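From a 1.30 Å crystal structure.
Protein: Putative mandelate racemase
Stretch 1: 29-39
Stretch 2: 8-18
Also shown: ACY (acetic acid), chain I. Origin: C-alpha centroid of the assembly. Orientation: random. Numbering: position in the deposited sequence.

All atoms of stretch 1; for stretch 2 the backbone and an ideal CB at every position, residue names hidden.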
# COMPACT_ATOMS: atom_id res chain seq x y z
N LEU A 29 -7.38 -10.34 17.52
CA LEU A 29 -8.50 -10.38 18.47
C LEU A 29 -9.23 -9.03 18.45
O LEU A 29 -8.62 -7.99 18.69
CB LEU A 29 -7.96 -10.65 19.87
CG LEU A 29 -8.97 -10.59 21.02
CD1 LEU A 29 -9.92 -11.77 20.92
CD2 LEU A 29 -8.24 -10.59 22.38
N LYS A 30 -10.53 -9.02 18.14
CA LYS A 30 -11.27 -7.77 18.08
C LYS A 30 -11.42 -7.14 19.47
O LYS A 30 -11.64 -7.85 20.45
CB LYS A 30 -12.64 -7.98 17.44
CG LYS A 30 -12.54 -8.61 16.06
CD LYS A 30 -13.85 -8.48 15.31
CE LYS A 30 -13.81 -9.29 14.01
NZ LYS A 30 -12.67 -8.84 13.16
N LEU A 31 -11.30 -5.82 19.53
CA LEU A 31 -11.36 -5.07 20.78
C LEU A 31 -12.46 -4.02 20.78
O LEU A 31 -13.24 -3.92 21.74
CB LEU A 31 -10.00 -4.42 21.06
CG LEU A 31 -8.80 -5.37 21.13
CD1 LEU A 31 -7.48 -4.60 21.23
CD2 LEU A 31 -8.94 -6.39 22.27
N ASN A 32 -12.54 -3.23 19.71
CA ASN A 32 -13.60 -2.24 19.54
C ASN A 32 -13.93 -2.17 18.06
O ASN A 32 -13.01 -2.17 17.25
CB ASN A 32 -13.17 -0.86 20.04
CG ASN A 32 -12.91 -0.84 21.53
OD1 ASN A 32 -13.85 -0.70 22.33
ND2 ASN A 32 -11.65 -0.98 21.91
N ARG A 33 -15.21 -2.13 17.71
CA ARG A 33 -15.59 -1.96 16.31
C ARG A 33 -15.57 -0.47 15.98
O ARG A 33 -16.30 0.33 16.57
CB ARG A 33 -16.94 -2.61 16.01
CG ARG A 33 -16.99 -4.13 16.27
CD ARG A 33 -15.84 -4.91 15.59
NE ARG A 33 -15.88 -4.79 14.13
CZ ARG A 33 -16.59 -5.58 13.33
NH1 ARG A 33 -17.32 -6.58 13.82
NH2 ARG A 33 -16.56 -5.37 12.02
N GLN A 34 -14.72 -0.11 15.03
CA GLN A 34 -14.47 1.29 14.72
C GLN A 34 -14.71 1.58 13.25
O GLN A 34 -14.80 0.67 12.42
CB GLN A 34 -13.02 1.65 15.07
CG GLN A 34 -12.67 1.34 16.52
CD GLN A 34 -11.31 1.88 16.95
OE1 GLN A 34 -10.38 2.03 16.15
NE2 GLN A 34 -11.19 2.18 18.24
N MET A 35 -14.81 2.87 12.93
CA MET A 35 -14.90 3.30 11.55
C MET A 35 -14.62 4.78 11.46
O MET A 35 -14.64 5.51 12.46
CB MET A 35 -16.31 3.05 10.99
CG MET A 35 -17.38 3.97 11.59
SD MET A 35 -19.04 3.66 10.96
CE MET A 35 -18.85 4.24 9.27
N ILE A 36 -14.34 5.22 10.24
CA ILE A 36 -14.48 6.62 9.87
C ILE A 36 -15.79 6.78 9.11
O ILE A 36 -16.05 6.06 8.15
CB ILE A 36 -13.35 7.06 8.93
CG1 ILE A 36 -12.02 7.16 9.68
CG2 ILE A 36 -13.70 8.40 8.26
CD1 ILE A 36 -11.94 8.32 10.66
N LEU A 37 -16.61 7.74 9.54
CA LEU A 37 -17.76 8.16 8.77
C LEU A 37 -17.34 9.37 7.95
O LEU A 37 -17.08 10.44 8.50
CB LEU A 37 -18.94 8.52 9.69
CG LEU A 37 -20.18 9.06 8.99
CD1 LEU A 37 -20.78 8.03 8.07
CD2 LEU A 37 -21.22 9.53 10.01
N VAL A 38 -17.23 9.18 6.63
CA VAL A 38 -16.87 10.27 5.74
C VAL A 38 -18.11 11.10 5.47
O VAL A 38 -19.20 10.56 5.29
CB VAL A 38 -16.32 9.73 4.40
CG1 VAL A 38 -15.98 10.88 3.44
CG2 VAL A 38 -15.10 8.85 4.65
N GLU A 39 -17.93 12.42 5.45
CA GLU A 39 -19.01 13.34 5.11
C GLU A 39 -18.50 14.35 4.10
O GLU A 39 -17.59 15.12 4.38
CB GLU A 39 -19.51 14.05 6.38
CG GLU A 39 -20.71 14.95 6.15
CD GLU A 39 -21.10 15.76 7.38
OE1 GLU A 39 -20.53 15.52 8.46
OE2 GLU A 39 -21.97 16.64 7.25
N UNK A 8 -14.63 18.13 3.19
CA UNK A 8 -14.50 16.68 3.27
C UNK A 8 -14.11 16.35 4.71
O UNK A 8 -13.00 16.67 5.14
CB UNK A 8 -13.47 16.15 2.27
N UNK A 9 -15.05 15.74 5.44
CA UNK A 9 -14.86 15.47 6.86
C UNK A 9 -14.74 13.98 7.12
O UNK A 9 -15.33 13.17 6.40
CB UNK A 9 -16.01 16.05 7.68
N UNK A 10 -13.98 13.63 8.15
CA UNK A 10 -13.83 12.23 8.54
C UNK A 10 -14.07 12.10 10.04
O UNK A 10 -13.23 12.52 10.84
CB UNK A 10 -12.44 11.70 8.16
N UNK A 11 -15.22 11.54 10.41
CA UNK A 11 -15.60 11.38 11.82
C UNK A 11 -15.10 10.05 12.35
O UNK A 11 -15.56 9.00 11.92
CB UNK A 11 -17.12 11.48 11.99
N UNK A 12 -14.16 10.09 13.29
CA UNK A 12 -13.64 8.87 13.90
C UNK A 12 -14.58 8.36 14.99
O UNK A 12 -14.88 9.07 15.95
CB UNK A 12 -12.25 9.12 14.48
N UNK A 13 -15.03 7.11 14.84
CA UNK A 13 -16.00 6.51 15.74
C UNK A 13 -15.50 5.20 16.33
O UNK A 13 -14.83 4.42 15.66
CB UNK A 13 -17.32 6.28 15.01
N UNK A 14 -15.84 4.96 17.60
CA UNK A 14 -15.50 3.70 18.24
C UNK A 14 -16.69 3.17 19.02
O UNK A 14 -17.41 3.94 19.67
CB UNK A 14 -14.29 3.87 19.16
N UNK A 15 -16.92 1.86 18.93
CA UNK A 15 -17.98 1.21 19.70
C UNK A 15 -17.40 -0.00 20.42
O UNK A 15 -16.54 -0.70 19.88
CB UNK A 15 -19.14 0.80 18.80
N UNK A 16 -17.86 -0.26 21.65
CA UNK A 16 -17.23 -1.31 22.46
C UNK A 16 -17.74 -2.71 22.12
O UNK A 16 -18.75 -2.87 21.44
CB UNK A 16 -17.47 -1.03 23.95
N UNK A 17 -17.00 -3.71 22.58
CA UNK A 17 -17.38 -5.11 22.42
C UNK A 17 -17.29 -5.76 23.80
O UNK A 17 -16.24 -5.68 24.43
CB UNK A 17 -16.49 -5.83 21.40
N UNK A 18 -18.37 -6.38 24.28
CA UNK A 18 -18.25 -7.09 25.56
C UNK A 18 -17.11 -8.10 25.49
O UNK A 18 -16.95 -8.75 24.45
CB UNK A 18 -19.56 -7.79 25.92
C ACY I . -11.63 -10.66 10.52
O ACY I . -11.12 -11.77 10.27
OXT ACY I . -12.73 -10.53 11.09
CH3 ACY I . -10.89 -9.41 10.16

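The two strands run antiparallel, and side chains of stretch 2 alternate between the face of Gln34, Ile36 and Val38 and the face of Arg33, Met35, Leu37 and Glu39.

Position 8 points its CB sideways, 4.7 Å from Glu39 O. Stretch 1 demands little here; many residues would fit. It is Val8.

Position 9 lies on the Glu39 face. Its N donates to Glu39 O at 2.8 Å. A long polar or basic chain could lie along the carboxylate. The residue is Lys9. Its NZ stays 4.4 Å from Glu39 OE1, too far for a salt bridge.

At position 10 the ideal CB is already 3.5 Å from Ile36 CG2. That favours a small residue. It is Ala10, whose CB packs 3.6 Å from Ile36 CG2.

Position 11 returns to the face of Leu37 and Glu39. The carboxylate of Glu39 offers an acceptor within reach, so a donor with some reach, such as His, Lys, Arg or Gln, is plausible. The residue is His11. With chi1 m, its ring brings NE2 2.8 Å from Glu39 OE1, and NE2 donates the hydrogen bond.

At position 12 the ideal CB lies 3.9 Å from Ile36 CD1. A small or modest apolar residue suits it. Ala12 keeps its CB 3.9 Å from Ile36 CD1.

Position 13 is beside Met35 and Leu37, so an apolar chain such as Leu, Ile, Val or Met is expected. It is Leu13. Its CD1 reaches 4.1 Å from Met35 CG and 4.2 Å from Leu37 CB.

Position 14 has its ideal CB 3.6 Å from Gln34 NE2, a donor. A short polar residue could accept: Ser, Thr, Asn or Asp. Ser14 does so, its OG 3.0 Å from Gln34 NE2. A water links Ser14 OG and Asn32 OD1, 2.8 Å from each.

At position 15 the ideal CB is 3.6 Å from Arg33 O. Ser or Thr could add a hydroxyl donor there. In Thr15, chi1 p sets OG1 2.8 Å from Arg33 O, which also accepts from Thr15 N at 2.9 Å.

Position 16 has phi -82°, which permits proline. It is Pro16.

Position 17 points toward stretch 1, over Lys30, Leu31 and Arg33. A branched or long apolar chain would fill the space. Ile17 extends CD1 to 3.8 Å from Lys30 CB and 3.8 Å from Arg33 CD.

Position 18 points away and is unconstrained here; its phi of -55° allows Pro18.

Stretch 2 (8-18) VKAHALSTPIP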
# COMPACT_ATOMS: atom_id res chain seq x y z
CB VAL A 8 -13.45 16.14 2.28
CG1 VAL A 8 -13.33 14.63 2.42
CG2 VAL A 8 -13.83 16.52 0.84
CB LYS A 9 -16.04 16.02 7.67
CG LYS A 9 -16.23 17.52 7.52
CD LYS A 9 -17.41 18.02 8.33
CE LYS A 9 -17.12 17.94 9.82
NZ LYS A 9 -18.18 18.62 10.62
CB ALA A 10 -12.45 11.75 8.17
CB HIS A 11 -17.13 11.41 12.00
CG HIS A 11 -17.80 12.62 11.43
ND1 HIS A 11 -18.06 13.75 12.18
CD2 HIS A 11 -18.28 12.87 10.19
CE1 HIS A 11 -18.67 14.65 11.41
NE2 HIS A 11 -18.81 14.14 10.20
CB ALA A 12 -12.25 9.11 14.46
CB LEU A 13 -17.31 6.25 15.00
CG LEU A 13 -17.97 7.42 14.28
CD1 LEU A 13 -19.27 6.98 13.62
CD2 LEU A 13 -18.23 8.56 15.25
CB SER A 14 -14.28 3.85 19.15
OG SER A 14 -13.82 2.58 19.59
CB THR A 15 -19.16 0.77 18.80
OG1 THR A 15 -18.73 -0.22 17.86
CG2 THR A 15 -19.74 1.96 18.05
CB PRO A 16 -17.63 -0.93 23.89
CG PRO A 16 -18.92 -0.20 23.74
CD PRO A 16 -18.84 0.54 22.42
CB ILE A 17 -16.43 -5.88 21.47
CG1 ILE A 17 -16.31 -5.19 20.10
CG2 ILE A 17 -16.91 -7.32 21.30
CD1 ILE A 17 -15.22 -5.82 19.19
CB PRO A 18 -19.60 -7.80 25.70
CG PRO A 18 -20.55 -6.92 24.94
CD PRO A 18 -19.75 -6.44 23.75
O HOH W 1 -15.19 1.70 21.81
O HOH W 2 -14.76 -2.68 24.19
O HOH W 3 -13.55 -5.52 23.89
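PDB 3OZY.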